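Local atomic coordinates of CHAD domain (Ricinus communis, PDB entry 6QV5), a protein that probably binds inorganic polyphosphate through its all-helical CHAD domain and binds a zinc ion. Residues N44-A47 and V48-H52; T56-Q59 and M60-V64; Q130-A133 and Q134-H138; Q142-S146 and P147-R151. All coordinates share one frame; numbering follows the deposited sequence.

Overall arrangement
All four contacts are local, between side chains and peptide groups a few residues apart, and their depth differs. Interaction 2 is the buried one, its centre about 8 Å from the centre of the chain, whereas the centres of interactions 1, 3 and 4 lie about 19 to 21 Å out and are partly buried. Interactions 1 and 3 share the zinc ion, each giving one histidine, and Arg137 of interaction 3 bonds to carbonyls at the end of helix 45-50. Interactions 3 and 4 both use helix 122-145, at different levels. Interactions 1 to 3 share helical backbone hydrogen bonds; 1 and 3 add zinc ligation, 2 adds buried apolar and bonded polar side chains, and 4 is a helix break with a ring contact.

Interaction 1. Residues N44-A47 and V48-H52; sequences NEVA and VIEGH. With ZN (zinc ion), chain B.
Val46 O accepts Glu50 N at 2.9 Å, with the N-H pointing almost straight at the oxygen (171°), which marks a well-formed alpha-helical turn. The same i to i+4 pattern joins Asn44 O to Val48 N and Glu45 O to Ile49 N, and Glu45 O has a second, weak bond from Val48 N. The last bond of the series is different: Gly51 N reaches Ala47 O at 3.0 Å from 48° above the carbonyl plane. That displacement coincides with Gly51 leaving helical backbone angles, so the short helix 45-50 ends here.

Side-chain contacts follow the same spacing, aliphatic carbons meeting a carboxylate and a carbonyl oxygen. Val46 and Glu50 lie side by side and point the same way, so CG1 of Val46 comes to 3.5 Å from Glu50 OE1 and the valine methyl lies against the carboxylate. CG1 stands anti to the valine's backbone N (chi1 -176°), which places it on that side. Ile49 lays its longer branch back along the helix, its CD1 3.5 Å from Glu45 O.

Metal ligation is the third kind. His52, just past the helix, binds zinc through NE2 at 2.2 Å. The ion is 3.2 Å from both His52 CD2 and CE1, evidence that it sits symmetrically off the nitrogen. His138 is the other ligand from this chain.

The helix packs against two others. Arg137 of helix 122-145 donates to the Ala47 and Val48 carbonyls, and Leu144 covers Val48 and Ile49, while helix 54-73 packs on Asn44, Ala47 and Val48.

Interaction 2. Residues T56-Q59 and M60-V64; sequences TLHQ and MRVGV
His58 and Val62 meet one turn apart on the alpha-helix 54-73, part of the all-helical bundle. The two side chains cross obliquely, and the valine touches with one methyl: CG2 of Val62 is 3.7 Å from His58 NE2 and equally far from its CD2. The histidine CG is anti to its own backbone N (chi1 178°), which carries the ring along the helix to Val62. In the backbone of the same turn, Val62 N donates to His58 O at 3.0 Å, and CG2 of Val62 also rests 3.3 Å from that oxygen.

The i to i+4 backbone hydrogen bonds continue through the segment, among them Leu57 O to Arg61 N at 2.9 Å and Gln59 O to Gly63 N, and every residue from Thr56 to Val64 keeps helical phi and psi.

The second shell fixes the polar groups. Glu55 accepts Gln59 NE2 and, weakly, His58 ND1, while His40 of helix 26-42 meets Gln59 OE1 and Asp53 O takes Thr56 OG1.

Met60 runs extended, its end leading away from the turn that carries it. Its CB stays over the preceding turn, 3.6 Å from Thr56 O, the oxygen that accepts Met60 N at 3.2 Å.

Interaction 3. Residues Q130-A133 and Q134-H138; sequences QKIA and QAKRH. With ZN (zinc ion), chain B.
The terminal amides of Gln130 and Gln134, one turn apart, have their planes 35° from each other, so they are neither coplanar nor perpendicular. The orientation of the Gln134 amide is uncertain, and the firmer evidence is aliphatic: its CG passes 3.3 Å from Gln130 O. The other flat group, the His138 ring, has Gln134 O on one face, 3.5 Å above the plane and offset toward the rim.

All this belongs to one continuous alpha-helix, 122-145, of the helical bundle. Its i to i+4 bonds are regular; the shortest of the four across this turn, Ile132 O to Lys136 N, is 2.8 Å. Ile132 and Lys136 also lie side by side, pointing the same way. The lysine CG takes the place anti to its carbonyl carbon (chi1 -70°), which brings it to 4.1 Å from Ile132 CG2 and 3.2 Å from Ile132 O. Trp101 of helix 82-108 packs against both residues and against Ala133.

Beyond CB, the Arg137 side chain leads away from the turn. Its buried guanidinium gives NH1 to Asp53 O, and further bonds from NE and NH2 should hold its rotation and tie this helix to helix 45-50.

Zinc, held also by His52, is bound by His138 NE2 at 1.9 Å. The approach is lopsided: the ion is 2.6 Å from His138 CE1 but 3.1 Å from CD2, so it lies off the ring's bisector at that nitrogen.

Interaction 4. Residues Q142-S146 and P147-R151; sequences QALLS and PRYTR
Ala143 presents its carbonyl to the next helix: Ala143 O lies 3.4 Å from Tyr149 CB. The same oxygen accepts Ser146 OG at 2.7 Å, with the hydroxyl 41° above the carbonyl plane and so not on a lone pair.

Leu144 makes the main side-chain contact. Its CD2 methyl sits over the face of the Tyr149 ring, 3.7 Å from the centroid and only 9° off the normal, a CH-pi contact by position and direction alike. The ring is brought there by a chi1 of 172°, its CG trans to the tyrosine N and thus turned back over the preceding helix. The ring carbon CD2 of Tyr149 lies 3.3 Å from Leu144 O.

Ser146 ends the walk as the N-cap residue of helix 147-163. Its non-helical psi breaks the run of helical angles, and Pro147 opens the new helix. The hydroxyl points back to the old helix, while Ser146 O receives a weak bond from Tyr149 N at 3.3 Å.

The turn thus joins helix 122-145 to helix 147-163 with the tyrosine folded inward. Tyr149 OH bonds to Glu45 OE2 on helix 45-50, and Met60 of helix 54-73 touches both Leu144 and Tyr149. On helix 82-108, Leu91 packs on the same pair, and Arg148 forms a salt bridge with Asp87 and a cation-pi contact with Trp90.

Interaction 1. Residues N44-A47 and V48-H52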
loop_
_atom_site.group_PDB
_atom_site.type_symbol
_atom_site.label_atom_id
_atom_site.label_comp_id
_atom_site.label_asym_id
_atom_site.label_seq_id
_atom_site.Cartn_x
_atom_site.Cartn_y
_atom_site.Cartn_z
ATOM N N ASN A 44 3.559 -3.760 -14.874
ATOM C CA ASN A 44 4.547 -4.450 -14.045
ATOM C C ASN A 44 4.445 -5.985 -14.132
ATOM O O ASN A 44 5.341 -6.671 -13.646
ATOM C CB ASN A 44 4.489 -3.957 -12.596
ATOM C CG ASN A 44 5.091 -2.588 -12.410
ATOM O OD1 ASN A 44 6.302 -2.389 -12.544
ATOM N ND2 ASN A 44 4.259 -1.613 -12.094
ATOM N N GLU A 45 3.380 -6.508 -14.792
ATOM C CA GLU A 45 3.071 -7.934 -14.997
ATOM C C GLU A 45 4.250 -8.816 -15.408
ATOM O O GLU A 45 4.584 -9.755 -14.685
ATOM C CB GLU A 45 1.963 -8.097 -16.047
ATOM C CG GLU A 45 0.552 -7.948 -15.522
ATOM C CD GLU A 45 -0.531 -8.016 -16.584
ATOM O OE1 GLU A 45 -0.322 -8.691 -17.618
ATOM O OE2 GLU A 45 -1.599 -7.402 -16.372
ATOM N N VAL A 46 4.836 -8.537 -16.595
ATOM C CA VAL A 46 5.936 -9.287 -17.220
ATOM C C VAL A 46 7.155 -9.411 -16.291
ATOM O O VAL A 46 7.673 -10.515 -16.110
ATOM C CB VAL A 46 6.306 -8.707 -18.619
ATOM C CG1 VAL A 46 7.380 -9.544 -19.311
ATOM C CG2 VAL A 46 5.073 -8.586 -19.514
ATOM N N ALA A 47 7.578 -8.289 -15.685
ATOM C CA ALA A 47 8.723 -8.225 -14.777
ATOM C C ALA A 47 8.517 -9.005 -13.475
ATOM O O ALA A 47 9.490 -9.533 -12.935
ATOM C CB ALA A 47 9.071 -6.779 -14.484
ATOM N N VAL A 48 7.266 -9.091 -12.979
ATOM C CA VAL A 48 6.941 -9.845 -11.760
ATOM C C VAL A 48 6.942 -11.353 -12.075
ATOM O O VAL A 48 7.414 -12.148 -11.260
ATOM C CB VAL A 48 5.630 -9.355 -11.073
ATOM C CG1 VAL A 48 5.276 -10.210 -9.854
ATOM C CG2 VAL A 48 5.745 -7.891 -10.661
ATOM N N ILE A 49 6.456 -11.731 -13.274
ATOM C CA ILE A 49 6.400 -13.122 -13.734
ATOM C C ILE A 49 7.802 -13.673 -14.056
ATOM O O ILE A 49 8.195 -14.700 -13.503
ATOM C CB ILE A 49 5.388 -13.304 -14.917
ATOM C CG1 ILE A 49 3.929 -13.061 -14.460
ATOM C CG2 ILE A 49 5.528 -14.684 -15.592
ATOM C CD1 ILE A 49 2.933 -12.701 -15.601
ATOM N N GLU A 50 8.546 -12.980 -14.937
ATOM C CA GLU A 50 9.856 -13.399 -15.442
ATOM C C GLU A 50 11.063 -13.105 -14.537
ATOM O O GLU A 50 12.015 -13.888 -14.545
ATOM C CB GLU A 50 10.099 -12.802 -16.838
ATOM C CG GLU A 50 9.182 -13.377 -17.910
ATOM C CD GLU A 50 9.192 -12.710 -19.273
ATOM O OE1 GLU A 50 10.051 -11.832 -19.518
ATOM O OE2 GLU A 50 8.327 -13.071 -20.104
ATOM N N GLY A 51 11.039 -11.993 -13.804
ATOM C CA GLY A 51 12.160 -11.592 -12.956
ATOM C C GLY A 51 11.991 -11.750 -11.458
ATOM O O GLY A 51 10.997 -12.310 -10.987
ATOM N N HIS A 52 12.993 -11.255 -10.703
ATOM C CA HIS A 52 13.050 -11.277 -9.237
ATOM C C HIS A 52 13.362 -9.888 -8.650
ATOM O O HIS A 52 13.696 -9.778 -7.465
ATOM C CB HIS A 52 14.057 -12.329 -8.740
ATOM C CG HIS A 52 13.517 -13.721 -8.746
ATOM N ND1 HIS A 52 12.810 -14.224 -7.669
ATOM C CD2 HIS A 52 13.593 -14.672 -9.703
ATOM C CE1 HIS A 52 12.480 -15.460 -8.004
ATOM N NE2 HIS A 52 12.930 -15.775 -9.218
HETATM ZN ZN ZN B . 13.128 -17.775 -10.180
#

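Interaction 2. Residues T56-Q59 and M60-V64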
loop_
_atom_site.group_PDB
_atom_site.type_symbol
_atom_site.label_atom_id
_atom_site.label_comp_id
_atom_site.label_asym_id
_atom_site.label_seq_id
_atom_site.Cartn_x
_atom_site.Cartn_y
_atom_site.Cartn_z
ATOM N N THR A 56 9.899 -3.843 -9.056
ATOM C CA THR A 56 8.828 -4.183 -10.006
ATOM C C THR A 56 7.633 -4.780 -9.256
ATOM O O THR A 56 6.489 -4.428 -9.545
ATOM C CB THR A 56 9.345 -5.115 -11.112
ATOM O OG1 THR A 56 9.770 -6.347 -10.532
ATOM C CG2 THR A 56 10.480 -4.498 -11.925
ATOM N N LEU A 57 7.916 -5.658 -8.266
ATOM C CA LEU A 57 6.923 -6.291 -7.395
ATOM C C LEU A 57 6.321 -5.239 -6.447
ATOM O O LEU A 57 5.108 -5.247 -6.221
ATOM C CB LEU A 57 7.570 -7.455 -6.614
ATOM C CG LEU A 57 6.757 -8.131 -5.498
ATOM C CD1 LEU A 57 5.595 -8.943 -6.053
ATOM C CD2 LEU A 57 7.646 -9.015 -4.652
ATOM N N HIS A 58 7.172 -4.331 -5.911
ATOM C CA HIS A 58 6.767 -3.238 -5.021
ATOM C C HIS A 58 5.772 -2.321 -5.739
ATOM O O HIS A 58 4.709 -2.038 -5.187
ATOM C CB HIS A 58 7.996 -2.450 -4.519
ATOM C CG HIS A 58 7.682 -1.276 -3.635
ATOM N ND1 HIS A 58 8.450 -0.127 -3.674
ATOM C CD2 HIS A 58 6.698 -1.113 -2.717
ATOM C CE1 HIS A 58 7.914 0.694 -2.784
ATOM N NE2 HIS A 58 6.855 0.145 -2.187
ATOM N N GLN A 59 6.096 -1.909 -6.981
ATOM C CA GLN A 59 5.237 -1.058 -7.801
ATOM C C GLN A 59 3.898 -1.713 -8.140
ATOM O O GLN A 59 2.877 -1.024 -8.139
ATOM C CB GLN A 59 5.963 -0.577 -9.069
ATOM C CG GLN A 59 7.014 0.514 -8.818
ATOM C CD GLN A 59 6.486 1.710 -8.054
ATOM O OE1 GLN A 59 5.474 2.320 -8.414
ATOM N NE2 GLN A 59 7.161 2.068 -6.975
ATOM N N MET A 60 3.894 -3.041 -8.391
ATOM C CA MET A 60 2.667 -3.783 -8.694
ATOM C C MET A 60 1.773 -3.899 -7.457
ATOM O O MET A 60 0.556 -3.751 -7.576
ATOM C CB MET A 60 2.966 -5.164 -9.295
ATOM C CG MET A 60 1.810 -5.709 -10.104
ATOM S SD MET A 60 2.067 -7.382 -10.728
ATOM C CE MET A 60 0.666 -7.533 -11.760
ATOM N N ARG A 61 2.381 -4.138 -6.276
ATOM C CA ARG A 61 1.686 -4.236 -4.989
ATOM C C ARG A 61 1.038 -2.895 -4.626
ATOM O O ARG A 61 -0.114 -2.879 -4.189
ATOM C CB ARG A 61 2.646 -4.717 -3.872
ATOM C CG ARG A 61 2.010 -4.869 -2.479
ATOM C CD ARG A 61 0.973 -5.979 -2.434
ATOM N NE ARG A 61 0.125 -5.900 -1.243
ATOM C CZ ARG A 61 -1.124 -5.445 -1.240
ATOM N NH1 ARG A 61 -1.687 -5.017 -2.365
ATOM N NH2 ARG A 61 -1.823 -5.418 -0.114
ATOM N N VAL A 62 1.777 -1.779 -4.836
ATOM C CA VAL A 62 1.315 -0.405 -4.590
ATOM C C VAL A 62 0.120 -0.093 -5.508
ATOM O O VAL A 62 -0.863 0.492 -5.051
ATOM C CB VAL A 62 2.476 0.632 -4.690
ATOM C CG1 VAL A 62 1.963 2.067 -4.824
ATOM C CG2 VAL A 62 3.415 0.515 -3.493
ATOM N N GLY A 63 0.201 -0.551 -6.762
ATOM C CA GLY A 63 -0.853 -0.405 -7.762
ATOM C C GLY A 63 -2.156 -1.055 -7.340
ATOM O O GLY A 63 -3.230 -0.497 -7.580
ATOM N N VAL A 64 -2.064 -2.243 -6.703
ATOM C CA VAL A 64 -3.202 -3.008 -6.181
ATOM C C VAL A 64 -3.815 -2.250 -4.992
ATOM O O VAL A 64 -5.040 -2.117 -4.926
ATOM C CB VAL A 64 -2.819 -4.482 -5.850
ATOM C CG1 VAL A 64 -3.936 -5.211 -5.103
ATOM C CG2 VAL A 64 -2.448 -5.246 -7.118
#

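Interaction 3. Residues Q130-A133 and Q134-H138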
loop_
_atom_site.group_PDB
_atom_site.type_symbol
_atom_site.label_atom_id
_atom_site.label_comp_id
_atom_site.label_asym_id
_atom_site.label_seq_id
_atom_site.Cartn_x
_atom_site.Cartn_y
_atom_site.Cartn_z
ATOM N N GLN A 130 15.950 -15.826 1.715
ATOM C CA GLN A 130 16.109 -15.580 0.277
ATOM C C GLN A 130 15.432 -16.689 -0.534
ATOM O O GLN A 130 14.832 -16.401 -1.568
ATOM C CB GLN A 130 17.596 -15.467 -0.101
ATOM C CG GLN A 130 17.842 -14.769 -1.441
ATOM C CD GLN A 130 19.303 -14.611 -1.804
ATOM O OE1 GLN A 130 20.216 -14.769 -0.982
ATOM N NE2 GLN A 130 19.557 -14.276 -3.061
ATOM N N LYS A 131 15.513 -17.945 -0.047
ATOM C CA LYS A 131 14.896 -19.124 -0.660
ATOM C C LYS A 131 13.368 -18.997 -0.602
ATOM O O LYS A 131 12.704 -19.290 -1.596
ATOM C CB LYS A 131 15.377 -20.409 0.043
ATOM C CG LYS A 131 14.965 -21.709 -0.641
ATOM C CD LYS A 131 15.346 -22.922 0.201
ATOM C CE LYS A 131 14.847 -24.212 -0.403
ATOM N NZ LYS A 131 15.226 -25.392 0.421
ATOM N N ILE A 132 12.820 -18.532 0.547
ATOM C CA ILE A 132 11.379 -18.338 0.739
ATOM C C ILE A 132 10.876 -17.185 -0.139
ATOM O O ILE A 132 9.871 -17.353 -0.826
ATOM C CB ILE A 132 10.968 -18.189 2.242
ATOM C CG1 ILE A 132 11.507 -19.347 3.137
ATOM C CG2 ILE A 132 9.449 -18.010 2.415
ATOM C CD1 ILE A 132 11.033 -20.820 2.820
ATOM N N ALA A 133 11.597 -16.040 -0.141
ATOM C CA ALA A 133 11.270 -14.849 -0.933
ATOM C C ALA A 133 11.211 -15.157 -2.438
ATOM O O ALA A 133 10.284 -14.705 -3.113
ATOM C CB ALA A 133 12.271 -13.737 -0.655
ATOM N N GLN A 134 12.175 -15.954 -2.948
ATOM C CA GLN A 134 12.228 -16.368 -4.354
ATOM C C GLN A 134 11.075 -17.321 -4.693
ATOM O O GLN A 134 10.513 -17.225 -5.785
ATOM C CB GLN A 134 13.590 -16.991 -4.697
ATOM C CG GLN A 134 14.704 -15.951 -4.852
ATOM C CD GLN A 134 16.097 -16.526 -4.747
ATOM O OE1 GLN A 134 16.383 -17.434 -3.954
ATOM N NE2 GLN A 134 17.011 -15.987 -5.538
ATOM N N ALA A 135 10.698 -18.204 -3.740
ATOM C CA ALA A 135 9.588 -19.151 -3.887
ATOM C C ALA A 135 8.244 -18.418 -3.866
ATOM O O ALA A 135 7.342 -18.783 -4.620
ATOM C CB ALA A 135 9.635 -20.200 -2.786
ATOM N N LYS A 136 8.121 -17.374 -3.019
ATOM C CA LYS A 136 6.915 -16.545 -2.914
ATOM C C LYS A 136 6.733 -15.711 -4.188
ATOM O O LYS A 136 5.597 -15.444 -4.586
ATOM C CB LYS A 136 6.954 -15.649 -1.664
ATOM C CG LYS A 136 6.812 -16.397 -0.337
ATOM C CD LYS A 136 5.375 -16.759 0.025
ATOM C CE LYS A 136 5.330 -17.576 1.293
ATOM N NZ LYS A 136 3.944 -17.987 1.636
ATOM N N ARG A 137 7.858 -15.336 -4.841
ATOM C CA ARG A 137 7.878 -14.602 -6.106
ATOM C C ARG A 137 7.375 -15.517 -7.231
ATOM O O ARG A 137 6.612 -15.066 -8.082
ATOM C CB ARG A 137 9.291 -14.050 -6.402
ATOM C CG ARG A 137 9.443 -13.254 -7.713
ATOM C CD ARG A 137 8.554 -12.018 -7.805
ATOM N NE ARG A 137 8.912 -11.178 -8.949
ATOM C CZ ARG A 137 9.652 -10.078 -8.867
ATOM N NH1 ARG A 137 10.111 -9.662 -7.692
ATOM N NH2 ARG A 137 9.937 -9.380 -9.959
ATOM N N HIS A 138 7.781 -16.804 -7.205
ATOM C CA HIS A 138 7.352 -17.823 -8.165
ATOM C C HIS A 138 5.867 -18.119 -7.998
ATOM O O HIS A 138 5.166 -18.292 -8.994
ATOM C CB HIS A 138 8.193 -19.103 -8.024
ATOM C CG HIS A 138 9.557 -19.010 -8.639
ATOM N ND1 HIS A 138 10.475 -20.038 -8.518
ATOM C CD2 HIS A 138 10.115 -18.014 -9.369
ATOM C CE1 HIS A 138 11.552 -19.636 -9.174
ATOM N NE2 HIS A 138 11.380 -18.426 -9.704
HETATM ZN ZN ZN B . 13.128 -17.775 -10.180
#

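Interaction 4. Residues Q142-S146 and P147-R151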
loop_
_atom_site.group_PDB
_atom_site.type_symbol
_atom_site.label_atom_id
_atom_site.label_comp_id
_atom_site.label_asym_id
_atom_site.label_seq_id
_atom_site.Cartn_x
_atom_site.Cartn_y
_atom_site.Cartn_z
ATOM N N GLN A 142 2.802 -17.369 -10.751
ATOM C CA GLN A 142 1.806 -18.374 -11.136
ATOM C C GLN A 142 0.390 -17.819 -11.020
ATOM O O GLN A 142 -0.455 -18.134 -11.858
ATOM C CB GLN A 142 1.954 -19.654 -10.290
ATOM C CG GLN A 142 3.149 -20.528 -10.670
ATOM C CD GLN A 142 2.982 -21.197 -12.015
ATOM O OE1 GLN A 142 3.553 -20.766 -13.022
ATOM N NE2 GLN A 142 2.197 -22.264 -12.062
ATOM N N ALA A 143 0.143 -16.978 -9.996
ATOM C CA ALA A 143 -1.142 -16.321 -9.751
ATOM C C ALA A 143 -1.474 -15.332 -10.876
ATOM O O ALA A 143 -2.645 -15.155 -11.206
ATOM C CB ALA A 143 -1.115 -15.601 -8.412
ATOM N N LEU A 144 -0.443 -14.706 -11.471
ATOM C CA LEU A 144 -0.610 -13.751 -12.565
ATOM C C LEU A 144 -0.835 -14.447 -13.903
ATOM O O LEU A 144 -1.533 -13.900 -14.757
ATOM C CB LEU A 144 0.584 -12.787 -12.652
ATOM C CG LEU A 144 0.848 -11.883 -11.444
ATOM C CD1 LEU A 144 2.106 -11.082 -11.644
ATOM C CD2 LEU A 144 -0.327 -10.962 -11.163
ATOM N N LEU A 145 -0.246 -15.648 -14.082
ATOM C CA LEU A 145 -0.372 -16.463 -15.295
ATOM C C LEU A 145 -1.687 -17.249 -15.315
ATOM O O LEU A 145 -2.088 -17.740 -16.373
ATOM C CB LEU A 145 0.821 -17.430 -15.437
ATOM C CG LEU A 145 2.190 -16.821 -15.757
ATOM C CD1 LEU A 145 3.295 -17.830 -15.510
ATOM C CD2 LEU A 145 2.259 -16.304 -17.196
ATOM N N SER A 146 -2.350 -17.371 -14.148
ATOM C CA SER A 146 -3.617 -18.083 -13.993
ATOM C C SER A 146 -4.770 -17.311 -14.657
ATOM O O SER A 146 -4.722 -16.077 -14.675
ATOM C CB SER A 146 -3.916 -18.327 -12.514
ATOM O OG SER A 146 -4.342 -17.152 -11.845
ATOM N N PRO A 147 -5.821 -17.996 -15.185
ATOM C CA PRO A 147 -6.934 -17.261 -15.814
ATOM C C PRO A 147 -7.712 -16.348 -14.862
ATOM O O PRO A 147 -8.368 -15.423 -15.336
ATOM C CB PRO A 147 -7.820 -18.373 -16.396
ATOM C CG PRO A 147 -6.945 -19.585 -16.454
ATOM C CD PRO A 147 -6.042 -19.454 -15.269
ATOM N N ARG A 148 -7.617 -16.585 -13.532
ATOM C CA ARG A 148 -8.285 -15.793 -12.494
ATOM C C ARG A 148 -7.838 -14.322 -12.525
ATOM O O ARG A 148 -8.673 -13.432 -12.345
ATOM C CB ARG A 148 -8.047 -16.405 -11.100
ATOM C CG ARG A 148 -9.012 -15.885 -10.038
ATOM C CD ARG A 148 -8.701 -16.395 -8.647
ATOM N NE ARG A 148 -9.563 -15.753 -7.653
ATOM C CZ ARG A 148 -9.583 -16.058 -6.359
ATOM N NH1 ARG A 148 -8.788 -17.007 -5.881
ATOM N NH2 ARG A 148 -10.401 -15.418 -5.535
ATOM N N TYR A 149 -6.534 -14.073 -12.767
ATOM C CA TYR A 149 -5.981 -12.721 -12.833
ATOM C C TYR A 149 -6.429 -11.957 -14.083
ATOM O O TYR A 149 -6.909 -10.828 -13.960
ATOM C CB TYR A 149 -4.444 -12.730 -12.714
ATOM C CG TYR A 149 -3.817 -11.376 -12.972
ATOM C CD1 TYR A 149 -3.934 -10.344 -12.046
ATOM C CD2 TYR A 149 -3.150 -11.111 -14.165
ATOM C CE1 TYR A 149 -3.384 -9.087 -12.290
ATOM C CE2 TYR A 149 -2.596 -9.859 -14.420
ATOM C CZ TYR A 149 -2.712 -8.851 -13.477
ATOM O OH TYR A 149 -2.176 -7.612 -13.722
ATOM N N THR A 150 -6.229 -12.553 -15.278
ATOM C CA THR A 150 -6.572 -11.945 -16.568
ATOM C C THR A 150 -8.069 -11.655 -16.685
ATOM O O THR A 150 -8.434 -10.617 -17.240
ATOM C CB THR A 150 -6.028 -12.762 -17.740
ATOM O OG1 THR A 150 -6.419 -14.126 -17.586
ATOM C CG2 THR A 150 -4.511 -12.658 -17.867
ATOM N N ARG A 151 -8.927 -12.539 -16.127
ATOM C CA ARG A 151 -10.379 -12.341 -16.115
ATOM C C ARG A 151 -10.744 -11.154 -15.230
ATOM O O ARG A 151 -11.580 -10.348 -15.625
ATOM C CB ARG A 151 -11.133 -13.606 -15.669
ATOM C CG ARG A 151 -11.266 -14.646 -16.770
ATOM C CD ARG A 151 -12.182 -15.790 -16.388
ATOM N NE ARG A 151 -13.589 -15.464 -16.624
ATOM C CZ ARG A 151 -14.589 -16.337 -16.540
ATOM N NH1 ARG A 151 -15.835 -15.952 -16.777
ATOM N NH2 ARG A 151 -14.349 -17.604 -16.224
#